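Local structure of DUF4974 domain-containing protein (Parabacteroides distasonis, 4M0N) at residues Q157-V170 with V189-K201. The protein probably antagonises a sigma factor as a membrane protein of the FecR family, of which this chain is the part holding the FecR and FecR C-terminal domains. The protein carries 1 engineered substitution. Residues are numbered along the deposited sequence; the frame is centred on the assembly and turned at random.
Sequences QGGLYFNRTPISSV and VFDDYIYGEHDNK
Ile194 packs against Phe162, Ile167 and Val170, its CG2 lying 3.7 Å from Phe162 CD2 and its CG1 3.7 Å from Val170 CG2. With CG1 anti to the carbonyl carbon (chi1 -52°), the ethyl arm runs to Val170 and Ile167 while CG2 is left for the phenyl ring. Cutting Ile194 back to an alanine is likely to open a gap between that ring and Ile167 and to cost Val170 its contact with CG1. On the other face of the sheet, the guanidinium of Arg164 lies on the Tyr193 ring, planes 28° apart, a cation-pi stack with CZ 4.0 Å from the ring centroid; the backbone N of Arg164 sits over one face of Tyr195. The two strands run antiparallel, and Phe162 N meets Gly196 O at 2.8 Å, almost straight at 172°. At the corner the chain gains a residue, and Arg164 and Thr165 together stand opposite Ile194, a G1 beta bulge in which Thr165 N donates to Ile194 O and Ile194 N to Thr165 O. Asn200 ND2 ties the far end, donating to Gln157 O at 2.7 Å. In this two-stranded sheet of the FecR C-terminal region, Leu160 reaches helices 167-178 and 203-214, whereas Tyr161 OH and Asn163 ND2 bond to Glu147.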
ATOM      1  N   GLN A 157      11.198  -5.510   0.774  1.00 24.34           N
ATOM      2  CA  GLN A 157      12.598  -5.662   1.235  1.00 28.18           C
ATOM      3  C   GLN A 157      12.931  -4.668   2.345  1.00 26.81           C
ATOM      4  O   GLN A 157      14.112  -4.469   2.652  1.00 28.76           O
ATOM      5  CB  GLN A 157      13.579  -5.454   0.063  1.00 30.73           C
ATOM      6  CG  GLN A 157      13.447  -6.458  -1.073  1.00 39.77           C
ATOM      7  CD  GLN A 157      12.391  -6.083  -2.107  1.00 41.48           C
ATOM      8  OE1 GLN A 157      12.139  -4.905  -2.364  1.00 47.92           O
ATOM      9  NE2 GLN A 157      11.768  -7.093  -2.705  1.00 39.08           N
ATOM     10  N   GLY A 158      11.902  -4.054   2.938  1.00 24.33           N
ATOM     11  CA  GLY A 158      12.065  -3.079   4.003  1.00 25.96           C
ATOM     12  C   GLY A 158      12.366  -1.664   3.542  1.00 28.01           C
ATOM     13  O   GLY A 158      12.826  -0.836   4.321  1.00 27.84           O
ATOM     14  N   GLY A 159      12.100  -1.371   2.280  1.00 28.10           N
ATOM     15  CA  GLY A 159      12.226  -0.026   1.788  1.00 25.14           C
ATOM     16  C   GLY A 159      10.965   0.817   1.951  1.00 25.74           C
ATOM     17  O   GLY A 159       9.858   0.308   2.134  1.00 24.31           O
ATOM     18  N   LEU A 160      11.187   2.115   1.933  1.00 22.14           N
ATOM     19  CA  LEU A 160      10.155   3.133   1.809  1.00 23.01           C
ATOM     20  C   LEU A 160      10.417   3.891   0.532  1.00 23.53           C
ATOM     21  O   LEU A 160      11.559   4.148   0.185  1.00 25.88           O
ATOM     22  CB  LEU A 160      10.224   4.117   2.983  1.00 24.09           C
ATOM     23  CG  LEU A 160       9.894   3.539   4.349  1.00 26.10           C
ATOM     24  CD1 LEU A 160      10.311   4.500   5.459  1.00 26.42           C
ATOM     25  CD2 LEU A 160       8.409   3.208   4.457  1.00 29.04           C
ATOM     26  N   TYR A 161       9.349   4.221  -0.187  1.00 22.66           N
ATOM     27  CA  TYR A 161       9.480   5.020  -1.387  1.00 23.80           C
ATOM     28  C   TYR A 161       8.406   6.097  -1.371  1.00 23.50           C
ATOM     29  O   TYR A 161       7.204   5.782  -1.297  1.00 23.30           O
ATOM     30  CB  TYR A 161       9.303   4.124  -2.616  1.00 22.37           C
ATOM     31  CG  TYR A 161       9.206   4.872  -3.927  1.00 26.84           C
ATOM     32  CD1 TYR A 161      10.174   5.798  -4.310  1.00 25.65           C
ATOM     33  CD2 TYR A 161       8.142   4.657  -4.782  1.00 25.59           C
ATOM     34  CE1 TYR A 161      10.080   6.467  -5.522  1.00 27.97           C
ATOM     35  CE2 TYR A 161       8.045   5.312  -5.993  1.00 24.63           C
ATOM     36  CZ  TYR A 161       9.013   6.210  -6.365  1.00 25.07           C
ATOM     37  OH  TYR A 161       8.915   6.874  -7.558  1.00 25.07           O
ATOM     38  N   PHE A 162       8.847   7.347  -1.439  1.00 24.66           N
ATOM     39  CA  PHE A 162       7.924   8.477  -1.475  1.00 25.82           C
ATOM     40  C   PHE A 162       8.201   9.258  -2.735  1.00 24.79           C
ATOM     41  O   PHE A 162       9.338   9.559  -3.056  1.00 25.96           O
ATOM     42  CB  PHE A 162       8.062   9.355  -0.233  1.00 28.36           C
ATOM     43  CG  PHE A 162       7.964   8.587   1.062  1.00 27.40           C
ATOM     44  CD1 PHE A 162       6.873   7.765   1.325  1.00 29.52           C
ATOM     45  CD2 PHE A 162       8.969   8.687   2.014  1.00 30.45           C
ATOM     46  CE1 PHE A 162       6.776   7.057   2.519  1.00 28.33           C
ATOM     47  CE2 PHE A 162       8.873   7.982   3.205  1.00 27.18           C
ATOM     48  CZ  PHE A 162       7.784   7.173   3.460  1.00 26.93           C
ATOM     49  N   ASN A 163       7.147   9.529  -3.478  1.00 29.24           N
ATOM     50  CA  ASN A 163       7.257  10.334  -4.674  1.00 30.24           C
ATOM     51  C   ASN A 163       6.109  11.313  -4.639  1.00 28.30           C
ATOM     52  O   ASN A 163       4.993  10.971  -4.987  1.00 27.26           O
ATOM     53  CB  ASN A 163       7.218   9.459  -5.916  1.00 28.16           C
ATOM     54  CG  ASN A 163       7.327  10.263  -7.205  1.00 36.30           C
ATOM     55  OD1 ASN A 163       7.825  11.397  -7.221  1.00 36.39           O
ATOM     56  ND2 ASN A 163       6.874   9.670  -8.299  1.00 32.88           N
ATOM     57  N   ARG A 164       6.400  12.536  -4.185  1.00 30.25           N
ATOM     58  CA  ARG A 164       5.359  13.545  -3.957  1.00 34.13           C
ATOM     59  C   ARG A 164       4.232  12.956  -3.111  1.00 33.51           C
ATOM     60  O   ARG A 164       3.029  13.149  -3.362  1.00 32.98           O
ATOM     61  CB  ARG A 164       4.831  14.108  -5.288  1.00 39.13           C
ATOM     62  CG  ARG A 164       4.176  15.474  -5.126  1.00 42.67           C
ATOM     63  CD  ARG A 164       3.871  16.142  -6.461  1.00 49.51           C
ATOM     64  NE  ARG A 164       3.542  17.553  -6.244  1.00 57.28           N
ATOM     65  CZ  ARG A 164       2.376  18.005  -5.783  1.00 59.80           C
ATOM     66  NH1 ARG A 164       1.381  17.167  -5.498  1.00 57.19           N
ATOM     67  NH2 ARG A 164       2.199  19.313  -5.614  1.00 61.87           N
ATOM     68  N   THR A 165       4.633  12.203  -2.093  1.00 30.14           N
ATOM     69  CA  THR A 165       3.683  11.573  -1.216  1.00 28.28           C
ATOM     70  C   THR A 165       3.263  12.565  -0.157  1.00 29.94           C
ATOM     71  O   THR A 165       4.120  13.204   0.453  1.00 29.58           O
ATOM     72  CB  THR A 165       4.308  10.343  -0.531  1.00 26.47           C
ATOM     73  OG1 THR A 165       4.760   9.444  -1.540  1.00 29.16           O
ATOM     74  CG2 THR A 165       3.308   9.648   0.354  1.00 29.00           C
ATOM     75  N   PRO A 166       1.949  12.707   0.083  1.00 29.41           N
ATOM     76  CA  PRO A 166       1.549  13.618   1.147  1.00 31.12           C
ATOM     77  C   PRO A 166       2.066  13.165   2.517  1.00 32.88           C
ATOM     78  O   PRO A 166       2.051  11.970   2.803  1.00 28.50           O
ATOM     79  CB  PRO A 166       0.021  13.543   1.115  1.00 33.60           C
ATOM     80  CG  PRO A 166      -0.307  13.096  -0.263  1.00 35.10           C
ATOM     81  CD  PRO A 166       0.789  12.163  -0.641  1.00 32.42           C
ATOM     82  N   ILE A 167       2.503  14.122   3.332  1.00 32.68           N
ATOM     83  CA  ILE A 167       3.035  13.841   4.677  1.00 31.29           C
ATOM     84  C   ILE A 167       2.052  13.017   5.527  1.00 31.03           C
ATOM     85  O   ILE A 167       2.473  12.117   6.242  1.00 27.19           O
ATOM     86  CB  ILE A 167       3.535  15.133   5.392  1.00 35.47           C
ATOM     87  CG1 ILE A 167       4.220  14.819   6.730  1.00 32.68           C
ATOM     88  CG2 ILE A 167       2.404  16.131   5.621  1.00 34.90           C
ATOM     89  CD1 ILE A 167       5.434  13.926   6.636  1.00 34.85           C
ATOM     90  N   SER A 168       0.749  13.262   5.402  1.00 31.16           N
ATOM     91  CA  SER A 168      -0.230  12.492   6.188  1.00 34.29           C
ATOM     92  C   SER A 168      -0.164  11.014   5.831  1.00 31.21           C
ATOM     93  O   SER A 168      -0.285  10.142   6.696  1.00 28.83           O
ATOM     94  CB  SER A 168      -1.659  13.023   5.982  1.00 40.14           C
ATOM     95  OG  SER A 168      -1.952  13.219   4.604  1.00 41.60           O
ATOM     96  N   SER A 169       0.021  10.726   4.546  1.00 29.36           N
ATOM     97  CA  SER A 169       0.138   9.352   4.096  0.50 27.16           C
ATOM     98  C   SER A 169       1.474   8.750   4.533  1.00 26.07           C
ATOM     99  O   SER A 169       1.519   7.624   4.980  1.00 24.91           O
ATOM    100  CB  SER A 169      -0.018   9.252   2.572  0.50 28.09           C
ATOM    101  OG  SER A 169      -1.298   9.723   2.174  0.50 31.63           O
ATOM    102  N   VAL A 170       2.553   9.503   4.380  1.00 23.38           N
ATOM    103  CA  VAL A 170       3.872   9.087   4.878  1.00 23.46           C
ATOM    104  C   VAL A 170       3.767   8.646   6.338  1.00 21.64           C
ATOM    105  O   VAL A 170       4.276   7.592   6.713  1.00 20.68           O
ATOM    106  CB  VAL A 170       4.896  10.243   4.755  1.00 24.42           C
ATOM    107  CG1 VAL A 170       6.147   9.966   5.569  1.00 30.33           C
ATOM    108  CG2 VAL A 170       5.257  10.475   3.288  1.00 24.32           C
ATOM    109  N   VAL A 189       0.420  23.742  10.178  1.00 41.52           N
ATOM    110  CA  VAL A 189       0.051  23.320   8.831  1.00 39.97           C
ATOM    111  C   VAL A 189       1.030  22.287   8.270  1.00 40.72           C
ATOM    112  O   VAL A 189       2.242  22.514   8.242  1.00 40.45           O
ATOM    113  CB  VAL A 189      -0.038  24.502   7.856  1.00 41.92           C
ATOM    114  CG1 VAL A 189      -0.293  23.991   6.443  1.00 41.28           C
ATOM    115  CG2 VAL A 189      -1.136  25.451   8.302  1.00 43.00           C
ATOM    116  N   PHE A 190       0.481  21.177   7.790  1.00 38.50           N
ATOM    117  CA  PHE A 190       1.272  20.098   7.173  1.00 41.25           C
ATOM    118  C   PHE A 190       0.816  19.842   5.737  1.00 38.49           C
ATOM    119  O   PHE A 190       0.107  18.876   5.458  1.00 38.20           O
ATOM    120  CB  PHE A 190       1.175  18.811   8.000  1.00 40.75           C
ATOM    121  CG  PHE A 190       1.962  18.859   9.279  1.00 41.15           C
ATOM    122  CD1 PHE A 190       3.325  18.593   9.275  1.00 39.95           C
ATOM    123  CD2 PHE A 190       1.342  19.156  10.481  1.00 40.87           C
ATOM    124  CE1 PHE A 190       4.055  18.626  10.448  1.00 41.32           C
ATOM    125  CE2 PHE A 190       2.074  19.208  11.658  1.00 41.18           C
ATOM    126  CZ  PHE A 190       3.431  18.939  11.641  1.00 38.83           C
ATOM    127  N   ASP A 191       1.250  20.720   4.841  1.00 44.26           N
ATOM    128  CA  ASP A 191       0.858  20.673   3.435  1.00 49.40           C
ATOM    129  C   ASP A 191       1.949  20.026   2.579  1.00 44.85           C
ATOM    130  O   ASP A 191       1.935  20.140   1.355  1.00 49.99           O
ATOM    131  CB  ASP A 191       0.594  22.108   2.954  1.00 54.19           C
ATOM    132  CG  ASP A 191      -0.539  22.199   1.950  1.00 64.46           C
ATOM    133  OD1 ASP A 191      -0.454  21.569   0.867  1.00 56.95           O
ATOM    134  OD2 ASP A 191      -1.509  22.938   2.241  1.00 70.74           O
ATOM    135  N   ASP A 192       2.880  19.324   3.216  1.00 40.24           N
ATOM    136  CA  ASP A 192       4.106  18.903   2.544  1.00 37.83           C
ATOM    137  C   ASP A 192       3.908  17.645   1.689  1.00 33.14           C
ATOM    138  O   ASP A 192       3.073  16.789   1.978  1.00 31.11           O
ATOM    139  CB  ASP A 192       5.209  18.641   3.564  1.00 38.16           C
ATOM    140  CG  ASP A 192       5.367  19.773   4.560  1.00 40.92           C
ATOM    141  OD1 ASP A 192       4.480  19.927   5.431  1.00 41.24           O
ATOM    142  OD2 ASP A 192       6.384  20.497   4.474  1.00 38.13           O
ATOM    143  N   TYR A 193       4.704  17.565   0.628  1.00 35.57           N
ATOM    144  CA  TYR A 193       4.791  16.360  -0.182  1.00 36.49           C
ATOM    145  C   TYR A 193       6.218  15.829  -0.064  1.00 35.38           C
ATOM    146  O   TYR A 193       7.189  16.599  -0.135  1.00 35.81           O
ATOM    147  CB  TYR A 193       4.425  16.671  -1.632  1.00 37.95           C
ATOM    148  CG  TYR A 193       2.979  17.073  -1.793  1.00 38.19           C
ATOM    149  CD1 TYR A 193       1.966  16.139  -1.620  1.00 40.59           C
ATOM    150  CD2 TYR A 193       2.621  18.389  -2.103  1.00 42.98           C
ATOM    151  CE1 TYR A 193       0.638  16.491  -1.743  1.00 40.94           C
ATOM    152  CE2 TYR A 193       1.288  18.754  -2.234  1.00 42.15           C
ATOM    153  CZ  TYR A 193       0.304  17.804  -2.056  1.00 44.45           C
ATOM    154  OH  TYR A 193      -1.025  18.125  -2.184  1.00 51.69           O
ATOM    155  N   ILE A 194       6.341  14.522   0.148  1.00 29.49           N
ATOM    156  CA  ILE A 194       7.625  13.918   0.443  1.00 30.42           C
ATOM    157  C   ILE A 194       8.179  13.132  -0.736  1.00 27.98           C
ATOM    158  O   ILE A 194       7.437  12.431  -1.452  1.00 28.68           O
ATOM    159  CB  ILE A 194       7.524  12.990   1.667  1.00 30.98           C
ATOM    160  CG1 ILE A 194       6.869  13.727   2.845  1.00 32.29           C
ATOM    161  CG2 ILE A 194       8.880  12.412   2.039  1.00 33.91           C
ATOM    162  CD1 ILE A 194       7.608  14.943   3.348  1.00 33.00           C
ATOM    163  N   TYR A 195       9.488  13.258  -0.919  1.00 32.43           N
ATOM    164  CA  TYR A 195      10.230  12.514  -1.931  1.00 36.44           C
ATOM    165  C   TYR A 195      11.370  11.771  -1.257  1.00 37.87           C
ATOM    166  O   TYR A 195      11.981  12.282  -0.315  1.00 37.17           O
ATOM    167  CB  TYR A 195      10.831  13.469  -2.976  1.00 39.43           C
ATOM    168  CG  TYR A 195       9.809  14.273  -3.749  1.00 40.16           C
ATOM    169  CD1 TYR A 195       9.223  15.413  -3.196  1.00 40.38           C
ATOM    170  CD2 TYR A 195       9.439  13.902  -5.037  1.00 41.21           C
ATOM    171  CE1 TYR A 195       8.292  16.153  -3.903  1.00 40.36           C
ATOM    172  CE2 TYR A 195       8.510  14.635  -5.758  1.00 40.15           C
ATOM    173  CZ  TYR A 195       7.933  15.753  -5.188  1.00 44.71           C
ATOM    174  OH  TYR A 195       7.006  16.478  -5.915  1.00 48.51           O
ATOM    175  N   GLY A 196      11.667  10.578  -1.756  1.00 37.64           N
ATOM    176  CA  GLY A 196      12.860   9.854  -1.324  1.00 34.64           C
ATOM    177  C   GLY A 196      12.674   8.359  -1.239  1.00 30.94           C
ATOM    178  O   GLY A 196      11.562   7.853  -1.270  1.00 32.90           O
ATOM    179  N   GLU A 197      13.801   7.661  -1.177  1.00 31.84           N
ATOM    180  CA  GLU A 197      13.850   6.219  -1.045  1.00 29.52           C
ATOM    181  C   GLU A 197      14.726   5.945   0.142  1.00 29.04           C
ATOM    182  O   GLU A 197      15.807   6.516   0.251  1.00 30.43           O
ATOM    183  CB  GLU A 197      14.496   5.563  -2.268  1.00 33.04           C
ATOM    184  CG  GLU A 197      13.676   5.641  -3.534  1.00 35.42           C
ATOM    185  CD  GLU A 197      14.458   5.145  -4.718  1.00 42.52           C
ATOM    186  OE1 GLU A 197      14.844   3.960  -4.699  1.00 37.09           O
ATOM    187  OE2 GLU A 197      14.704   5.954  -5.643  1.00 48.07           O
ATOM    188  N   HIS A 198      14.266   5.055   1.012  1.00 28.13           N
ATOM    189  CA  HIS A 198      14.963   4.738   2.244  1.00 27.00           C
ATOM    190  C   HIS A 198      15.013   3.236   2.382  1.00 25.24           C
ATOM    191  O   HIS A 198      13.980   2.604   2.444  1.00 30.57           O
ATOM    192  CB  HIS A 198      14.227   5.352   3.434  1.00 26.02           C
ATOM    193  CG  HIS A 198      13.984   6.822   3.303  1.00 29.23           C
ATOM    194  ND1 HIS A 198      14.939   7.767   3.624  1.00 32.19           N
ATOM    195  CD2 HIS A 198      12.897   7.514   2.891  1.00 29.42           C
ATOM    196  CE1 HIS A 198      14.452   8.974   3.398  1.00 31.07           C
ATOM    197  NE2 HIS A 198      13.218   8.849   2.955  1.00 31.72           N
ATOM    198  N   ASP A 199      16.220   2.685   2.474  1.00 25.58           N
ATOM    199  CA  ASP A 199      16.431   1.243   2.444  1.00 28.12           C
ATOM    200  C   ASP A 199      16.696   0.770   3.861  1.00 27.30           C
ATOM    201  O   ASP A 199      17.810   0.895   4.360  1.00 27.49           O
ATOM    202  CB  ASP A 199      17.620   0.921   1.512  1.00 33.44           C
ATOM    203  CG  ASP A 199      18.092  -0.538   1.586  1.00 39.58           C
ATOM    204  OD1 ASP A 199      17.308  -1.439   1.950  1.00 41.98           O
ATOM    205  OD2 ASP A 199      19.278  -0.783   1.247  1.00 45.76           O
ATOM    206  N   ASN A 200      15.662   0.220   4.487  1.00 25.16           N
ATOM    207  CA  ASN A 200      15.775  -0.411   5.795  1.00 24.80           C
ATOM    208  C   ASN A 200      16.326   0.542   6.846  1.00 25.69           C
ATOM    209  O   ASN A 200      17.133   0.142   7.670  1.00 24.99           O
ATOM    210  CB  ASN A 200      16.674  -1.647   5.701  1.00 25.18           C
ATOM    211  CG  ASN A 200      15.932  -2.825   5.129  1.00 29.49           C
ATOM    212  OD1 ASN A 200      15.166  -3.461   5.828  1.00 31.26           O
ATOM    213  ND2 ASN A 200      16.085  -3.055   3.832  1.00 35.20           N
ATOM    214  N   LYS A 201      15.864   1.789   6.817  1.00 25.22           N
ATOM    215  CA  LYS A 201      16.380   2.798   7.732  1.00 24.77           C
ATOM    216  C   LYS A 201      15.648   2.751   9.062  1.00 23.77           C
ATOM    217  O   LYS A 201      14.534   2.183   9.161  1.00 23.17           O
ATOM    218  CB  LYS A 201      16.271   4.188   7.109  1.00 27.64           C
ATOM    219  CG  LYS A 201      17.146   4.392   5.874  1.00 31.55           C
ATOM    220  CD  LYS A 201      18.510   4.958   6.221  1.00 38.02           C
ATOM    221  CE  LYS A 201      19.203   5.581   5.021  1.00 41.59           C
ATOM    222  NZ  LYS A 201      18.408   6.702   4.436  1.00 41.67           N
TER